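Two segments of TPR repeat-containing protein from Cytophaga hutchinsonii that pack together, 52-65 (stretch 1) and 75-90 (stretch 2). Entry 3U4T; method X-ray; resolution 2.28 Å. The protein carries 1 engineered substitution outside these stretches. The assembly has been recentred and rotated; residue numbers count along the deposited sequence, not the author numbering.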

ATOM      1  N   LYS A  52     -16.648  -8.372  -9.616  1.00 49.05           N
ATOM      2  CA  LYS A  52     -18.035  -8.821  -9.496  1.00 50.89           C
ATOM      3  C   LYS A  52     -17.927  -9.497  -8.135  1.00 57.08           C
ATOM      4  O   LYS A  52     -17.569 -10.668  -8.039  1.00 56.44           O
ATOM      5  CB  LYS A  52     -18.380  -9.860 -10.568  1.00 62.08           C
ATOM      6  CG  LYS A  52     -18.106  -9.424 -12.010  1.00 74.75           C
ATOM      7  CD  LYS A  52     -19.278  -8.681 -12.653  1.00 79.85           C
ATOM      8  CE  LYS A  52     -18.975  -8.387 -14.125  1.00 85.10           C
ATOM      9  NZ  LYS A  52     -20.162  -7.957 -14.920  1.00 81.87           N
ATOM     10  N   TYR A  53     -18.205  -8.744  -7.080  1.00 44.63           N
ATOM     11  CA  TYR A  53     -18.064  -9.260  -5.729  1.00 37.06           C
ATOM     12  C   TYR A  53     -19.204 -10.112  -5.201  1.00 40.80           C
ATOM     13  O   TYR A  53     -18.984 -10.938  -4.317  1.00 49.46           O
ATOM     14  CB  TYR A  53     -17.763  -8.099  -4.775  1.00 36.85           C
ATOM     15  CG  TYR A  53     -16.567  -7.277  -5.219  1.00 34.84           C
ATOM     16  CD1 TYR A  53     -15.324  -7.880  -5.445  1.00 31.10           C
ATOM     17  CD2 TYR A  53     -16.680  -5.904  -5.430  1.00 34.88           C
ATOM     18  CE1 TYR A  53     -14.216  -7.130  -5.873  1.00 36.38           C
ATOM     19  CE2 TYR A  53     -15.582  -5.144  -5.858  1.00 38.52           C
ATOM     20  CZ  TYR A  53     -14.354  -5.763  -6.077  1.00 44.38           C
ATOM     21  OH  TYR A  53     -13.271  -5.018  -6.491  1.00 41.91           O
ATOM     22  N   ASP A  54     -20.410  -9.927  -5.734  1.00 37.55           N
ATOM     23  CA  ASP A  54     -21.548 -10.729  -5.290  1.00 51.00           C
ATOM     24  C   ASP A  54     -21.383 -12.145  -5.835  1.00 56.43           C
ATOM     25  O   ASP A  54     -21.648 -13.134  -5.145  1.00 54.07           O
ATOM     26  CB  ASP A  54     -22.865 -10.124  -5.786  1.00 58.89           C
ATOM     27  CG  ASP A  54     -23.364  -8.996  -4.893  1.00 59.05           C
ATOM     28  OD1 ASP A  54     -22.592  -8.050  -4.640  1.00 66.35           O
ATOM     29  OD2 ASP A  54     -24.533  -9.058  -4.445  1.00 57.93           O
ATOM     30  N   LEU A  55     -20.927 -12.216  -7.079  1.00 47.32           N
ATOM     31  CA  LEU A  55     -20.692 -13.473  -7.774  1.00 42.66           C
ATOM     32  C   LEU A  55     -19.534 -14.191  -7.110  1.00 32.94           C
ATOM     33  O   LEU A  55     -19.573 -15.408  -6.917  1.00 30.49           O
ATOM     34  CB  LEU A  55     -20.346 -13.202  -9.240  1.00 42.34           C
ATOM     35  CG  LEU A  55     -21.387 -13.516 -10.316  1.00 42.73           C
ATOM     36  CD1 LEU A  55     -22.778 -13.692  -9.710  1.00 41.05           C
ATOM     37  CD2 LEU A  55     -21.359 -12.399 -11.340  1.00 43.39           C
ATOM     38  N   ALA A  56     -18.499 -13.429  -6.766  1.00 25.07           N
ATOM     39  CA  ALA A  56     -17.330 -13.996  -6.119  1.00 38.40           C
ATOM     40  C   ALA A  56     -17.609 -14.432  -4.673  1.00 50.81           C
ATOM     41  O   ALA A  56     -16.919 -15.309  -4.144  1.00 56.36           O
ATOM     42  CB  ALA A  56     -16.199 -13.001  -6.155  1.00 30.26           C
ATOM     43  N   GLN A  57     -18.599 -13.821  -4.021  1.00 41.73           N
ATOM     44  CA  GLN A  57     -18.905 -14.232  -2.660  1.00 39.73           C
ATOM     45  C   GLN A  57     -19.637 -15.569  -2.741  1.00 46.92           C
ATOM     46  O   GLN A  57     -19.309 -16.509  -2.016  1.00 42.33           O
ATOM     47  CB  GLN A  57     -19.780 -13.207  -1.927  1.00 34.07           C
ATOM     48  CG  GLN A  57     -19.870 -13.497  -0.421  1.00 38.61           C
ATOM     49  CD  GLN A  57     -20.711 -12.505   0.369  1.00 41.48           C
ATOM     50  OE1 GLN A  57     -20.687 -12.505   1.598  1.00 44.99           O
ATOM     51  NE2 GLN A  57     -21.458 -11.668  -0.328  1.00 43.35           N
ATOM     52  N   LYS A  58     -20.613 -15.666  -3.640  1.00 38.66           N
ATOM     53  CA  LYS A  58     -21.358 -16.907  -3.773  1.00 46.26           C
ATOM     54  C   LYS A  58     -20.419 -18.062  -4.105  1.00 36.52           C
ATOM     55  O   LYS A  58     -20.592 -19.174  -3.602  1.00 36.74           O
ATOM     56  CB  LYS A  58     -22.438 -16.793  -4.856  1.00 60.98           C
ATOM     57  CG  LYS A  58     -23.286 -18.063  -4.981  1.00 73.23           C
ATOM     58  CD  LYS A  58     -24.594 -17.861  -5.759  1.00 79.78           C
ATOM     59  CE  LYS A  58     -24.390 -17.763  -7.264  1.00 81.30           C
ATOM     60  NZ  LYS A  58     -25.698 -17.641  -7.978  1.00 81.65           N
ATOM     61  N   ASP A  59     -19.422 -17.796  -4.946  1.00 30.43           N
ATOM     62  CA  ASP A  59     -18.464 -18.825  -5.345  1.00 43.06           C
ATOM     63  C   ASP A  59     -17.522 -19.265  -4.236  1.00 44.12           C
ATOM     64  O   ASP A  59     -17.275 -20.458  -4.062  1.00 43.67           O
ATOM     65  CB  ASP A  59     -17.625 -18.352  -6.530  1.00 40.14           C
ATOM     66  CG  ASP A  59     -18.279 -18.635  -7.877  1.00 43.00           C
ATOM     67  OD1 ASP A  59     -19.351 -19.271  -7.921  1.00 37.96           O
ATOM     68  OD2 ASP A  59     -17.696 -18.217  -8.902  1.00 34.97           O
ATOM     69  N   ILE A  60     -16.984 -18.317  -3.479  1.00 38.17           N
ATOM     70  CA  ILE A  60     -16.068 -18.707  -2.424  1.00 33.30           C
ATOM     71  C   ILE A  60     -16.825 -19.434  -1.317  1.00 38.95           C
ATOM     72  O   ILE A  60     -16.243 -20.225  -0.575  1.00 47.98           O
ATOM     73  CB  ILE A  60     -15.322 -17.494  -1.841  1.00 30.86           C
ATOM     74  CG1 ILE A  60     -14.125 -17.979  -1.032  1.00 41.61           C
ATOM     75  CG2 ILE A  60     -16.248 -16.668  -0.984  1.00 41.85           C
ATOM     76  CD1 ILE A  60     -13.099 -18.710  -1.872  1.00 41.69           C
ATOM     77  N   GLU A  61     -18.130 -19.185  -1.215  1.00 29.09           N
ATOM     78  CA  GLU A  61     -18.925 -19.840  -0.183  1.00 31.36           C
ATOM     79  C   GLU A  61     -19.367 -21.220  -0.654  1.00 34.29           C
ATOM     80  O   GLU A  61     -19.505 -22.146   0.142  1.00 33.99           O
ATOM     81  CB  GLU A  61     -20.119 -18.956   0.210  1.00 33.39           C
ATOM     82  CG  GLU A  61     -19.666 -17.600   0.776  1.00 30.37           C
ATOM     83  CD  GLU A  61     -20.796 -16.728   1.301  1.00 40.95           C
ATOM     84  OE1 GLU A  61     -21.846 -16.627   0.628  1.00 42.76           O
ATOM     85  OE2 GLU A  61     -20.621 -16.124   2.383  1.00 38.78           O
ATOM     86  N   THR A  62     -19.582 -21.366  -1.954  1.00 28.44           N
ATOM     87  CA  THR A  62     -19.961 -22.654  -2.498  1.00 29.34           C
ATOM     88  C   THR A  62     -18.703 -23.498  -2.308  1.00 31.28           C
ATOM     89  O   THR A  62     -18.760 -24.653  -1.886  1.00 36.52           O
ATOM     90  CB  THR A  62     -20.304 -22.540  -3.993  1.00 32.91           C
ATOM     91  OG1 THR A  62     -21.552 -21.852  -4.141  1.00 44.35           O
ATOM     92  CG2 THR A  62     -20.405 -23.921  -4.628  1.00 21.27           C
ATOM     93  N   TYR A  63     -17.555 -22.910  -2.617  1.00 22.83           N
ATOM     94  CA  TYR A  63     -16.296 -23.611  -2.431  1.00 35.30           C
ATOM     95  C   TYR A  63     -16.178 -24.190  -1.007  1.00 26.89           C
ATOM     96  O   TYR A  63     -15.972 -25.391  -0.843  1.00 29.89           O
ATOM     97  CB  TYR A  63     -15.138 -22.654  -2.680  1.00 32.07           C
ATOM     98  CG  TYR A  63     -13.789 -23.236  -2.344  1.00 32.78           C
ATOM     99  CD1 TYR A  63     -13.239 -24.251  -3.119  1.00 31.21           C
ATOM    100  CD2 TYR A  63     -13.050 -22.749  -1.270  1.00 37.90           C
ATOM    101  CE1 TYR A  63     -11.980 -24.766  -2.839  1.00 30.55           C
ATOM    102  CE2 TYR A  63     -11.789 -23.259  -0.980  1.00 37.74           C
ATOM    103  CZ  TYR A  63     -11.263 -24.265  -1.772  1.00 42.21           C
ATOM    104  OH  TYR A  63     -10.024 -24.779  -1.503  1.00 34.53           O
ATOM    105  N   PHE A  64     -16.313 -23.336   0.013  1.00 24.44           N
ATOM    106  CA  PHE A  64     -16.185 -23.783   1.407  1.00 29.55           C
ATOM    107  C   PHE A  64     -17.268 -24.730   1.928  1.00 25.07           C
ATOM    108  O   PHE A  64     -17.109 -25.339   2.987  1.00 19.43           O
ATOM    109  CB  PHE A  64     -16.063 -22.581   2.350  1.00 23.91           C
ATOM    110  CG  PHE A  64     -14.691 -21.998   2.399  1.00 23.85           C
ATOM    111  CD1 PHE A  64     -13.615 -22.778   2.794  1.00 19.29           C
ATOM    112  CD2 PHE A  64     -14.457 -20.689   1.992  1.00 21.03           C
ATOM    113  CE1 PHE A  64     -12.304 -22.258   2.790  1.00 26.95           C
ATOM    114  CE2 PHE A  64     -13.157 -20.156   1.983  1.00 22.37           C
ATOM    115  CZ  PHE A  64     -12.080 -20.946   2.378  1.00 34.47           C
ATOM    116  N   SER A  65     -18.362 -24.864   1.193  1.00 21.65           N
ATOM    117  CA  SER A  65     -19.424 -25.767   1.601  1.00 21.02           C
ATOM    118  C   SER A  65     -19.187 -27.107   0.914  1.00 30.95           C
ATOM    119  O   SER A  65     -19.945 -28.055   1.105  1.00 33.60           O
ATOM    120  CB  SER A  65     -20.769 -25.200   1.162  1.00 21.01           C
ATOM    121  OG  SER A  65     -20.865 -25.254  -0.251  1.00 39.56           O
TER
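Stretch 2 75-90: ADFEYYGKILMKKGQD

Antiparallel helix pairs illustrate a general principle: the backbone sets which residues face the partner, and side-chain torsions decide how each fills the space it is given. In this TPR protein, helix 53-64 is packed against helix 75-86, the continuation of a helix that starts before residue 75. Their axes approach to 9.5 Å and their N-to-C directions differ by 143° (signed crossing angle -143°), so the start of the first helix lies near the end of the second. The register is marked by two close CA pairs, Gln57 CA to Ile83 CA at 6.2 Å and Ile60 CA to Tyr80 CA at 6.3 Å. Together the segments bury 825 Å².

Ile83 is the central knob, seated among Tyr53, Ala56, Gln57 and Ile60. Its m,t rotamer extends CD1 against the partner helix, 4.0 Å from Ala56 CB and 3.9 Å from Ile60 CB, while CG2 rests 3.7 Å from Gln57 CA. The t chi1 of Ile60 places its CG2 3.5 Å from Tyr80 CD1.

Aromatic residues occupy the C-terminal part of stretch 1. Phe64 (chi1 m) reaches Asp76, with Phe64 CZ 3.7 Å from Asp76 CB, and meets two rings obliquely: that of Phe77, with centroids 5.2 Å apart, and that of Tyr80, at 5.5 Å. The CA-to-CB bond of Phe77 points away, yet its m rotamer brings the ring back, and Phe64 CE1 lies over one face, 4.1 Å from Phe77 CZ. Tyr80, in the t rotamer, extends across the partner helix, and its OH donates to Glu61 OE2 at 3.2 Å. Tyr63, also t, makes a weak hydrogen bond from its OH to Asp76 OD2 at 2.9 Å.

At the other end, lysines use long aliphatic chains as well as charge. The m chi1 of Lys86 lays CG over one face of the Tyr53 ring, 3.6 Å from its centroid, in a CH-pi contact; chi2, also m, turns the chain beyond it, and Lys86 CE comes 3.3 Å from Tyr53 OH. Lys87, the first residue to leave helical phi/psi, bends at chi2 (-95°, between wells) and chi3 (p). Its CG lies 4.1 Å from Tyr53 CB, and its NZ forms a salt bridge with Asp54 OD1 at 2.9 Å. Asp54 starts from a CA-to-CB bond pointing away, but its carboxylate comes nearer. Gly88 then turns the chain at phi 81°, where a CB would be jammed against the preceding carbonyl oxygen.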

ATOM      1  N   ALA A  75      -4.466 -19.497   0.889  1.00 36.01           N
ATOM      2  CA  ALA A  75      -4.952 -18.603  -0.147  1.00 33.84           C
ATOM      3  C   ALA A  75      -6.470 -18.491  -0.188  1.00 25.21           C
ATOM      4  O   ALA A  75      -7.008 -17.410  -0.401  1.00 40.85           O
ATOM      5  CB  ALA A  75      -4.432 -19.067  -1.502  1.00 37.93           C
ATOM      6  N   ASP A  76      -7.165 -19.606  -0.012  1.00 30.39           N
ATOM      7  CA  ASP A  76      -8.621 -19.582  -0.052  1.00 25.56           C
ATOM      8  C   ASP A  76      -9.198 -18.678   1.028  1.00 33.77           C
ATOM      9  O   ASP A  76     -10.138 -17.918   0.768  1.00 43.52           O
ATOM     10  CB  ASP A  76      -9.164 -20.998   0.101  1.00 27.20           C
ATOM     11  CG  ASP A  76      -8.512 -21.955  -0.849  1.00 29.23           C
ATOM     12  OD1 ASP A  76      -8.457 -21.625  -2.061  1.00 24.91           O
ATOM     13  OD2 ASP A  76      -8.061 -23.028  -0.388  1.00 39.03           O
ATOM     14  N   PHE A  77      -8.648 -18.761   2.239  1.00 18.14           N
ATOM     15  CA  PHE A  77      -9.135 -17.915   3.333  1.00 31.50           C
ATOM     16  C   PHE A  77      -8.824 -16.454   3.001  1.00 30.14           C
ATOM     17  O   PHE A  77      -9.649 -15.555   3.232  1.00 26.36           O
ATOM     18  CB  PHE A  77      -8.468 -18.312   4.651  1.00 32.08           C
ATOM     19  CG  PHE A  77      -8.922 -19.633   5.179  1.00 33.81           C
ATOM     20  CD1 PHE A  77     -10.034 -19.717   6.017  1.00 39.59           C
ATOM     21  CD2 PHE A  77      -8.275 -20.805   4.799  1.00 31.92           C
ATOM     22  CE1 PHE A  77     -10.496 -20.958   6.472  1.00 33.45           C
ATOM     23  CE2 PHE A  77      -8.727 -22.052   5.245  1.00 39.23           C
ATOM     24  CZ  PHE A  77      -9.838 -22.127   6.079  1.00 40.45           C
ATOM     25  N   GLU A  78      -7.634 -16.225   2.450  1.00 40.59           N
ATOM     26  CA  GLU A  78      -7.216 -14.878   2.069  1.00 42.95           C
ATOM     27  C   GLU A  78      -8.237 -14.231   1.138  1.00 38.88           C
ATOM     28  O   GLU A  78      -8.709 -13.127   1.403  1.00 36.83           O
ATOM     29  CB  GLU A  78      -5.848 -14.926   1.392  1.00 43.53           C
ATOM     30  CG  GLU A  78      -5.493 -13.689   0.606  1.00 47.62           C
ATOM     31  CD  GLU A  78      -4.130 -13.801  -0.040  1.00 48.24           C
ATOM     32  OE1 GLU A  78      -3.759 -14.913  -0.480  1.00 49.81           O
ATOM     33  OE2 GLU A  78      -3.433 -12.774  -0.119  1.00 47.66           O
ATOM     34  N   TYR A  79      -8.587 -14.925   0.056  1.00 39.45           N
ATOM     35  CA  TYR A  79      -9.559 -14.393  -0.885  1.00 35.65           C
ATOM     36  C   TYR A  79     -10.965 -14.313  -0.305  1.00 37.49           C
ATOM     37  O   TYR A  79     -11.775 -13.504  -0.748  1.00 32.41           O
ATOM     38  CB  TYR A  79      -9.556 -15.206  -2.178  1.00 32.55           C
ATOM     39  CG  TYR A  79      -8.428 -14.785  -3.092  1.00 41.56           C
ATOM     40  CD1 TYR A  79      -7.185 -15.409  -3.035  1.00 38.69           C
ATOM     41  CD2 TYR A  79      -8.566 -13.668  -3.912  1.00 36.94           C
ATOM     42  CE1 TYR A  79      -6.110 -14.923  -3.760  1.00 48.90           C
ATOM     43  CE2 TYR A  79      -7.501 -13.175  -4.638  1.00 44.03           C
ATOM     44  CZ  TYR A  79      -6.279 -13.798  -4.556  1.00 51.71           C
ATOM     45  OH  TYR A  79      -5.225 -13.264  -5.246  1.00 55.66           O
ATOM     46  N   TYR A  80     -11.255 -15.138   0.692  1.00 26.94           N
ATOM     47  CA  TYR A  80     -12.572 -15.086   1.304  1.00 33.49           C
ATOM     48  C   TYR A  80     -12.650 -13.718   1.961  1.00 36.88           C
ATOM     49  O   TYR A  80     -13.631 -12.994   1.789  1.00 40.66           O
ATOM     50  CB  TYR A  80     -12.740 -16.185   2.353  1.00 21.53           C
ATOM     51  CG  TYR A  80     -14.163 -16.336   2.846  1.00 33.95           C
ATOM     52  CD1 TYR A  80     -15.223 -15.720   2.178  1.00 25.15           C
ATOM     53  CD2 TYR A  80     -14.457 -17.126   3.957  1.00 37.55           C
ATOM     54  CE1 TYR A  80     -16.548 -15.890   2.608  1.00 26.07           C
ATOM     55  CE2 TYR A  80     -15.769 -17.300   4.393  1.00 34.45           C
ATOM     56  CZ  TYR A  80     -16.806 -16.678   3.714  1.00 29.14           C
ATOM     57  OH  TYR A  80     -18.096 -16.814   4.155  1.00 23.51           O
ATOM     58  N   GLY A  81     -11.591 -13.371   2.695  1.00 26.67           N
ATOM     59  CA  GLY A  81     -11.520 -12.082   3.362  1.00 29.95           C
ATOM     60  C   GLY A  81     -11.484 -10.915   2.387  1.00 32.77           C
ATOM     61  O   GLY A  81     -12.162  -9.898   2.598  1.00 35.57           O
ATOM     62  N   LYS A  82     -10.694 -11.031   1.321  1.00 32.00           N
ATOM     63  CA  LYS A  82     -10.645  -9.947   0.352  1.00 34.81           C
ATOM     64  C   LYS A  82     -12.047  -9.737  -0.214  1.00 28.88           C
ATOM     65  O   LYS A  82     -12.475  -8.605  -0.426  1.00 25.55           O
ATOM     66  CB  LYS A  82      -9.694 -10.260  -0.801  1.00 33.18           C
ATOM     67  CG  LYS A  82      -8.221 -10.210  -0.466  1.00 35.10           C
ATOM     68  CD  LYS A  82      -7.403 -10.377  -1.741  1.00 48.07           C
ATOM     69  CE  LYS A  82      -5.924 -10.552  -1.454  1.00 63.25           C
ATOM     70  NZ  LYS A  82      -5.375  -9.446  -0.635  1.00 70.63           N
ATOM     71  N   ILE A  83     -12.758 -10.836  -0.458  1.00 17.98           N
ATOM     72  CA  ILE A  83     -14.114 -10.747  -0.996  1.00 25.38           C
ATOM     73  C   ILE A  83     -15.088 -10.156   0.005  1.00 35.88           C
ATOM     74  O   ILE A  83     -15.968  -9.392  -0.375  1.00 44.82           O
ATOM     75  CB  ILE A  83     -14.622 -12.125  -1.469  1.00 27.39           C
ATOM     76  CG1 ILE A  83     -13.784 -12.590  -2.652  1.00 17.80           C
ATOM     77  CG2 ILE A  83     -16.066 -12.034  -1.901  1.00 28.82           C
ATOM     78  CD1 ILE A  83     -14.012 -14.033  -3.020  1.00 30.66           C
ATOM     79  N   LEU A  84     -14.932 -10.503   1.281  1.00 35.24           N
ATOM     80  CA  LEU A  84     -15.818  -9.973   2.321  1.00 31.30           C
ATOM     81  C   LEU A  84     -15.531  -8.495   2.537  1.00 19.63           C
ATOM     82  O   LEU A  84     -16.446  -7.681   2.677  1.00 28.94           O
ATOM     83  CB  LEU A  84     -15.637 -10.740   3.643  1.00 27.35           C
ATOM     84  CG  LEU A  84     -16.227 -12.159   3.664  1.00 19.36           C
ATOM     85  CD1 LEU A  84     -15.703 -12.928   4.855  1.00 25.24           C
ATOM     86  CD2 LEU A  84     -17.760 -12.092   3.692  1.00 28.82           C
HETATM   87  N   MSE A  85     -14.258  -8.125   2.556  1.00 23.04           N
HETATM   88  CA  MSE A  85     -13.950  -6.719   2.749  1.00 27.98           C
HETATM   89  C   MSE A  85     -14.641  -5.902   1.651  1.00 31.74           C
HETATM   90  O   MSE A  85     -15.227  -4.860   1.931  1.00 36.31           O
HETATM   91  CB  MSE A  85     -12.437  -6.487   2.735  1.00 31.66           C
HETATM   92  CG  MSE A  85     -12.029  -5.098   3.211  1.00 44.35           C
HETATM   93 SE   MSE A  85     -12.492  -4.755   5.046  0.73 35.19          SE
HETATM   94  CE  MSE A  85     -10.911  -5.573   5.866  1.00 18.58           C
ATOM     95  N   LYS A  86     -14.603  -6.375   0.407  1.00 34.95           N
ATOM     96  CA  LYS A  86     -15.257  -5.637  -0.680  1.00 35.18           C
ATOM     97  C   LYS A  86     -16.768  -5.536  -0.500  1.00 33.50           C
ATOM     98  O   LYS A  86     -17.390  -4.593  -0.982  1.00 35.32           O
ATOM     99  CB  LYS A  86     -14.965  -6.283  -2.041  1.00 25.57           C
ATOM    100  CG  LYS A  86     -13.568  -6.023  -2.595  1.00 29.25           C
ATOM    101  CD  LYS A  86     -13.354  -4.549  -2.845  1.00 38.21           C
ATOM    102  CE  LYS A  86     -12.045  -4.282  -3.571  1.00 53.46           C
ATOM    103  NZ  LYS A  86     -10.857  -4.639  -2.755  1.00 56.79           N
ATOM    104  N   LYS A  87     -17.358  -6.513   0.181  1.00 29.58           N
ATOM    105  CA  LYS A  87     -18.804  -6.535   0.411  1.00 32.97           C
ATOM    106  C   LYS A  87     -19.202  -5.818   1.704  1.00 41.27           C
ATOM    107  O   LYS A  87     -20.364  -5.838   2.125  1.00 39.71           O
ATOM    108  CB  LYS A  87     -19.297  -7.980   0.425  1.00 32.77           C
ATOM    109  CG  LYS A  87     -19.249  -8.630  -0.942  1.00 32.57           C
ATOM    110  CD  LYS A  87     -20.608  -8.518  -1.620  1.00 37.97           C
ATOM    111  CE  LYS A  87     -21.124  -7.094  -1.621  1.00 33.42           C
ATOM    112  NZ  LYS A  87     -22.580  -7.065  -1.912  1.00 44.88           N
ATOM    113  N   GLY A  88     -18.211  -5.199   2.336  1.00 38.35           N
ATOM    114  CA  GLY A  88     -18.452  -4.447   3.545  1.00 39.05           C
ATOM    115  C   GLY A  88     -18.538  -5.239   4.823  1.00 42.05           C
ATOM    116  O   GLY A  88     -18.926  -4.692   5.843  1.00 38.81           O
ATOM    117  N   GLN A  89     -18.172  -6.514   4.797  1.00 28.03           N
ATOM    118  CA  GLN A  89     -18.248  -7.311   6.012  1.00 26.02           C
ATOM    119  C   GLN A  89     -16.894  -7.427   6.688  1.00 26.09           C
ATOM    120  O   GLN A  89     -16.316  -8.506   6.855  1.00 29.21           O
ATOM    121  CB  GLN A  89     -18.860  -8.665   5.684  1.00 14.38           C
ATOM    122  CG  GLN A  89     -20.187  -8.461   4.948  1.00 30.48           C
ATOM    123  CD  GLN A  89     -21.078  -9.670   4.959  1.00 56.49           C
ATOM    124  OE1 GLN A  89     -20.733 -10.726   4.430  1.00 57.33           O
ATOM    125  NE2 GLN A  89     -22.245  -9.522   5.562  1.00 67.70           N
ATOM    126  N   ASP A  90     -16.424  -6.256   7.092  1.00 19.70           N
ATOM    127  CA  ASP A  90     -15.144  -6.050   7.755  1.00 32.93           C
ATOM    128  C   ASP A  90     -14.740  -7.042   8.857  1.00 27.49           C
ATOM    129  O   ASP A  90     -13.620  -7.556   8.845  1.00 36.43           O
ATOM    130  CB  ASP A  90     -15.100  -4.616   8.312  1.00 28.84           C
ATOM    131  CG  ASP A  90     -15.436  -3.556   7.256  1.00 38.21           C
ATOM    132  OD1 ASP A  90     -15.887  -3.917   6.140  1.00 30.56           O
ATOM    133  OD2 ASP A  90     -15.263  -2.353   7.554  1.00 25.35           O
TER